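Local coordinates for protein lectin (Lotus tetragonolobus, PDB 2EIG) that binds carbohydrates, probably L-fucosyl-bearing glycans, as a calcium- and manganese-containing legume seed lectin that associates into multimers, at the interface of chains A and B. Sequence-based numbering; all coordinates share one arbitrary frame. Chains: chain A/B, lectin.

Contact 1: the interface of chains A and B. Residues chain A 166, 168-169; chain B 147, 149, 185-187.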
ATOM      1  N   ASP A 166      10.486   2.418  -0.513  1.00 18.50           N
ATOM      2  CA  ASP A 166      10.125   3.339  -1.573  1.00 19.23           C
ATOM      3  C   ASP A 166       9.399   4.570  -1.002  1.00 20.19           C
ATOM      4  O   ASP A 166       8.261   4.460  -0.613  1.00 20.73           O
ATOM      5  CB  ASP A 166       9.260   2.633  -2.618  1.00 18.05           C
ATOM      6  CG  ASP A 166       8.707   3.602  -3.648  1.00 19.64           C
ATOM      7  OD1 ASP A 166       9.399   4.569  -3.951  1.00 20.40           O
ATOM      8  OD2 ASP A 166       7.582   3.414  -4.124  1.00 22.24           O
ATOM      9  N   ASP A 168       8.241   7.093  -2.520  1.00 25.71           N
ATOM     10  CA  ASP A 168       7.066   7.416  -3.350  1.00 26.96           C
ATOM     11  C   ASP A 168       5.735   6.880  -2.799  1.00 25.86           C
ATOM     12  O   ASP A 168       4.783   7.632  -2.700  1.00 26.28           O
ATOM     13  CB  ASP A 168       7.283   7.018  -4.826  1.00 27.71           C
ATOM     14  CG  ASP A 168       6.108   7.432  -5.752  1.00 33.26           C
ATOM     15  OD1 ASP A 168       6.429   7.947  -6.851  1.00 38.06           O
ATOM     16  OD2 ASP A 168       4.881   7.244  -5.427  1.00 36.54           O
ATOM     17  N   THR A 169       5.663   5.594  -2.449  1.00 25.04           N
ATOM     18  CA  THR A 169       4.406   4.967  -1.990  1.00 23.51           C
ATOM     19  C   THR A 169       4.454   4.682  -0.483  1.00 23.02           C
ATOM     20  O   THR A 169       3.470   4.228   0.114  1.00 22.42           O
ATOM     21  CB  THR A 169       4.166   3.604  -2.681  1.00 24.14           C
ATOM     22  OG1 THR A 169       5.323   2.781  -2.478  1.00 23.01           O
ATOM     23  CG2 THR A 169       3.942   3.794  -4.162  1.00 23.30           C
TER
ATOM     24  N   LYS B 147       2.812   3.830 -12.391  1.00 20.37           N
ATOM     25  CA  LYS B 147       3.675   4.817 -11.757  1.00 20.25           C
ATOM     26  C   LYS B 147       4.997   4.894 -12.468  1.00 21.06           C
ATOM     27  O   LYS B 147       5.390   3.950 -13.198  1.00 21.46           O
ATOM     28  CB  LYS B 147       3.844   4.597 -10.265  1.00 20.52           C
ATOM     29  CG  LYS B 147       4.247   5.913  -9.513  1.00 19.17           C
ATOM     30  CD  LYS B 147       4.218   5.624  -8.052  1.00 24.22           C
ATOM     31  CE  LYS B 147       5.131   4.474  -7.650  1.00 29.11           C
ATOM     32  NZ  LYS B 147       6.077   4.667  -6.441  1.00 32.95           N
ATOM     33  N   VAL B 149       9.111   7.126 -12.221  1.00 20.77           N
ATOM     34  CA  VAL B 149      10.011   8.098 -11.597  1.00 20.16           C
ATOM     35  C   VAL B 149      11.035   8.465 -12.633  1.00 19.93           C
ATOM     36  O   VAL B 149      11.287   7.684 -13.554  1.00 19.66           O
ATOM     37  CB  VAL B 149      10.681   7.551 -10.286  1.00 19.70           C
ATOM     38  CG1 VAL B 149       9.592   7.221  -9.225  1.00 21.11           C
ATOM     39  CG2 VAL B 149      11.497   6.319 -10.582  1.00 16.45           C
ATOM     40  N   THR B 185      13.403   4.608  -6.631  1.00 18.05           N
ATOM     41  CA  THR B 185      12.446   3.577  -6.297  1.00 17.37           C
ATOM     42  C   THR B 185      11.101   3.932  -6.878  1.00 18.11           C
ATOM     43  O   THR B 185      10.764   5.099  -7.067  1.00 17.42           O
ATOM     44  CB  THR B 185      12.244   3.399  -4.788  1.00 18.00           C
ATOM     45  OG1 THR B 185      11.893   4.663  -4.160  1.00 18.39           O
ATOM     46  CG2 THR B 185      13.424   2.806  -4.157  1.00 15.92           C
ATOM     47  N   ILE B 186      10.342   2.894  -7.188  1.00 17.03           N
ATOM     48  CA  ILE B 186       8.968   3.070  -7.547  1.00 18.07           C
ATOM     49  C   ILE B 186       8.267   1.760  -7.233  1.00 18.16           C
ATOM     50  O   ILE B 186       8.887   0.711  -7.257  1.00 18.02           O
ATOM     51  CB  ILE B 186       8.871   3.479  -9.005  1.00 17.43           C
ATOM     52  CG1 ILE B 186       7.457   3.760  -9.400  1.00 21.60           C
ATOM     53  CG2 ILE B 186       9.610   2.489  -9.928  1.00 17.15           C
ATOM     54  CD1 ILE B 186       7.236   3.448 -10.922  1.00 28.12           C
ATOM     55  N   SER B 187       7.006   1.832  -6.841  1.00 19.02           N
ATOM     56  CA  SER B 187       6.275   0.647  -6.425  1.00 19.93           C
ATOM     57  C   SER B 187       4.877   0.742  -6.967  1.00 20.32           C
ATOM     58  O   SER B 187       4.395   1.819  -7.344  1.00 20.02           O
ATOM     59  CB  SER B 187       6.188   0.518  -4.906  1.00 20.11           C
ATOM     60  OG  SER B 187       7.466   0.575  -4.320  1.00 25.40           O
TER

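Contact 2: the interface of chains A and B. Residues chain A 61-62, 164-167; chain B 173, 183, 185.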
ATOM      1  N   SER A  61      14.403   7.427  -0.086  1.00 16.68           N
ATOM      2  CA  SER A  61      14.258   6.028  -0.450  1.00 16.74           C
ATOM      3  C   SER A  61      15.534   5.335  -0.082  1.00 17.18           C
ATOM      4  O   SER A  61      16.619   5.937  -0.057  1.00 16.61           O
ATOM      5  CB  SER A  61      13.995   5.845  -1.960  1.00 16.63           C
ATOM      6  OG  SER A  61      12.693   6.288  -2.243  1.00 17.80           O
ATOM      7  N   PHE A  62      15.441   4.042   0.206  1.00 15.78           N
ATOM      8  CA  PHE A  62      16.660   3.290   0.348  1.00 15.07           C
ATOM      9  C   PHE A  62      16.490   1.870  -0.123  1.00 15.05           C
ATOM     10  O   PHE A  62      15.366   1.353  -0.273  1.00 15.70           O
ATOM     11  CB  PHE A  62      17.263   3.360   1.770  1.00 14.72           C
ATOM     12  CG  PHE A  62      16.419   2.707   2.871  1.00 17.12           C
ATOM     13  CD1 PHE A  62      16.490   1.333   3.114  1.00 18.34           C
ATOM     14  CD2 PHE A  62      15.612   3.489   3.682  1.00 18.72           C
ATOM     15  CE1 PHE A  62      15.732   0.731   4.135  1.00 17.26           C
ATOM     16  CE2 PHE A  62      14.837   2.908   4.698  1.00 20.03           C
ATOM     17  CZ  PHE A  62      14.910   1.522   4.924  1.00 17.75           C
ATOM     18  N   ILE A 164      13.706  -2.780   0.740  1.00 15.91           N
ATOM     19  CA  ILE A 164      13.613  -1.599  -0.119  1.00 16.81           C
ATOM     20  C   ILE A 164      12.604  -0.740   0.594  1.00 16.30           C
ATOM     21  O   ILE A 164      11.574  -1.244   0.991  1.00 16.09           O
ATOM     22  CB  ILE A 164      13.118  -1.900  -1.561  1.00 16.77           C
ATOM     23  CG1 ILE A 164      14.156  -2.700  -2.353  1.00 17.12           C
ATOM     24  CG2 ILE A 164      12.814  -0.583  -2.329  1.00 15.75           C
ATOM     25  CD1 ILE A 164      13.647  -3.192  -3.737  1.00 19.73           C
ATOM     26  N   TYR A 165      12.943   0.527   0.810  1.00 15.63           N
ATOM     27  CA  TYR A 165      11.948   1.521   1.161  1.00 15.62           C
ATOM     28  C   TYR A 165      11.698   2.429  -0.012  1.00 17.17           C
ATOM     29  O   TYR A 165      12.574   3.181  -0.422  1.00 17.36           O
ATOM     30  CB  TYR A 165      12.381   2.340   2.387  1.00 14.81           C
ATOM     31  CG  TYR A 165      11.253   3.242   2.866  1.00 14.29           C
ATOM     32  CD1 TYR A 165      10.151   2.724   3.549  1.00 15.39           C
ATOM     33  CD2 TYR A 165      11.267   4.595   2.572  1.00 14.31           C
ATOM     34  CE1 TYR A 165       9.107   3.551   3.915  1.00 13.53           C
ATOM     35  CE2 TYR A 165      10.256   5.434   2.961  1.00 14.31           C
ATOM     36  CZ  TYR A 165       9.184   4.917   3.626  1.00 15.63           C
ATOM     37  OH  TYR A 165       8.213   5.798   3.994  1.00 16.03           O
ATOM     38  N   ASP A 166      10.486   2.418  -0.513  1.00 18.50           N
ATOM     39  CA  ASP A 166      10.125   3.339  -1.573  1.00 19.23           C
ATOM     40  C   ASP A 166       9.399   4.570  -1.002  1.00 20.19           C
ATOM     41  O   ASP A 166       8.261   4.460  -0.613  1.00 20.73           O
ATOM     42  CB  ASP A 166       9.260   2.633  -2.618  1.00 18.05           C
ATOM     43  CG  ASP A 166       8.707   3.602  -3.648  1.00 19.64           C
ATOM     44  OD1 ASP A 166       9.399   4.569  -3.951  1.00 20.40           O
ATOM     45  OD2 ASP A 166       7.582   3.414  -4.124  1.00 22.24           O
ATOM     46  N   SER A 167      10.082   5.713  -0.917  1.00 20.54           N
ATOM     47  CA  SER A 167       9.469   6.941  -0.396  1.00 23.20           C
ATOM     48  C   SER A 167       8.258   7.388  -1.218  1.00 24.13           C
ATOM     49  O   SER A 167       7.327   7.930  -0.667  1.00 25.74           O
ATOM     50  CB  SER A 167      10.488   8.095  -0.310  1.00 21.93           C
ATOM     51  OG  SER A 167      11.037   8.390  -1.586  1.00 22.01           O
TER
ATOM     52  N   THR B 173       7.820  -3.715  -5.951  1.00 19.19           N
ATOM     53  CA  THR B 173       8.629  -2.560  -5.629  1.00 18.00           C
ATOM     54  C   THR B 173       9.940  -2.654  -6.340  1.00 17.60           C
ATOM     55  O   THR B 173      10.530  -3.724  -6.392  1.00 17.01           O
ATOM     56  CB  THR B 173       8.924  -2.454  -4.114  1.00 18.41           C
ATOM     57  OG1 THR B 173       7.706  -2.570  -3.390  1.00 22.92           O
ATOM     58  CG2 THR B 173       9.507  -1.116  -3.783  1.00 15.31           C
ATOM     59  N   ILE B 183      19.799   6.042  -5.455  1.00 18.58           N
ATOM     60  CA  ILE B 183      18.798   5.055  -5.832  1.00 18.67           C
ATOM     61  C   ILE B 183      17.536   5.762  -6.220  1.00 18.15           C
ATOM     62  O   ILE B 183      17.185   6.782  -5.632  1.00 19.72           O
ATOM     63  CB  ILE B 183      18.230   4.190  -4.677  1.00 19.20           C
ATOM     64  CG1 ILE B 183      18.700   4.595  -3.325  1.00 18.92           C
ATOM     65  CG2 ILE B 183      18.047   2.770  -5.015  1.00 19.11           C
ATOM     66  CD1 ILE B 183      17.615   5.209  -2.737  1.00 22.59           C
ATOM     67  N   THR B 185      13.403   4.608  -6.631  1.00 18.05           N
ATOM     68  CA  THR B 185      12.446   3.577  -6.297  1.00 17.37           C
ATOM     69  C   THR B 185      11.101   3.932  -6.878  1.00 18.11           C
ATOM     70  O   THR B 185      10.764   5.099  -7.067  1.00 17.42           O
ATOM     71  CB  THR B 185      12.244   3.399  -4.788  1.00 18.00           C
ATOM     72  OG1 THR B 185      11.893   4.663  -4.160  1.00 18.39           O
ATOM     73  CG2 THR B 185      13.424   2.806  -4.157  1.00 15.92           C
TER

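Contact 1: the interface of chains A and B
The carboxylate of A:Asp166 lies across strand 183-189 of chain B and spans two hydroxyls on it, one for each oxygen. The side chains of A:Asp166 and B:Thr185 run antiparallel alongside each other, and B:Thr185 OG1 donates to A:Asp166 OD1 at 2.5 Å, on the anti side of that oxygen and 26° out of the carboxylate plane. B:Ser187 OG donates to the other oxygen, A:Asp166 OD2, at 2.8 Å, again on the anti side but tilted further, 34° from the plane. From above the plane, on the face opposite B:Ser187 OG, A:Thr169 OG1 donates to A:Asp166 OD2 at 2.9 Å. Together these bonds would hold the carboxylate against rotation. With CG swung away from the backbone N (chi1 172°), A:Asp166 extends straight towards chain B.

B:Lys147 comes from the opposing direction, its chain bent near the end to bring the ammonium between two acids. B:Lys147 NZ forms salt bridges with A:Asp166 OD2, where the hydrogen bond is weak, and with A:Asp168 OD2, each 3.0 Å; it lies over the face of the A:Asp168 carboxylate rather than in its plane, a fit whose detail is doubtful. The paired acids should favour a charged lysine. B:Lys147 CD lies against the A:Asp168 carboxylate, while A:Thr169 CG2 packs 3.7 Å from B:Lys147 CE. In the legume lectin fold, the site joins the end of strand 159-166 and the following loop in chain A to strands 147-150 and 183-189 in chain B.

Contact 2: the interface of chains A and B
A:Ser61 and B:Thr185 meet hydroxyl to hydroxyl, and this pair opens a short polar chain that runs back into chain A. A:Ser61 OG and B:Thr185 OG1 are hydrogen-bonded at 2.6 Å, with the direction undecided, and B:Thr185 OG1 also donates a hydrogen bond to A:Asp166. On the chain A side A:Ser61 OG also accepts from the backbone amide A:Ser167 N at 3.0 Å, a fairly straight bond with 159° at the hydrogen, and pairs with A:Ser167 OG at 2.8 Å. A:Ser167 therefore acts as a second shell that positions the serine hydroxyl for its partner. The B:Thr185 hydroxyl sits between its own backbone N and carbonyl carbon (chi1 54°), an orientation that presents it to both A:Ser61 and A:Asp166.

Apolar contacts lie beside this polar row. The B:Thr185 methyl, CG2, turns towards the strands of chain A, 3.8 Å from A:Ser61 CB and also near A:Ile164 CG2. A:Ile164 and B:Thr173 pass side by side, pointing opposite ways, and touch through their branch methyls, whose CG2 atoms are 3.7 Å apart. The same B:Thr173 methyl reaches the CB of A:Asp166, so the aliphatic stem of the acid is packed as well as its carboxylate bonded. At the other end B:Ile183 lies near the start of strand 61-72, but its side chain is strained and its placement doubtful. Within chain A, A:Tyr165 CB rests 3.4 Å above the plane of the A:Phe62 ring, near the edge of the ring.

The C-alpha centres of contact 1 and contact 2 are about 7 Å apart, and the two share A:Asp166 and B:Thr185, so they form one continuous patch. Strand 159-166 of chain A and strand 183-189 of chain B serve both: contact 1 is the charged portion, with its lysine and acids, and contact 2 adds hydroxyls and methyl groups. The interface is two-fold symmetric, so each contact recurs with the chains exchanged. In an assembly of four lectin copies, this doubled patch may contribute to the quaternary association of this legume lectin, although the structure alone does not show its importance in solution.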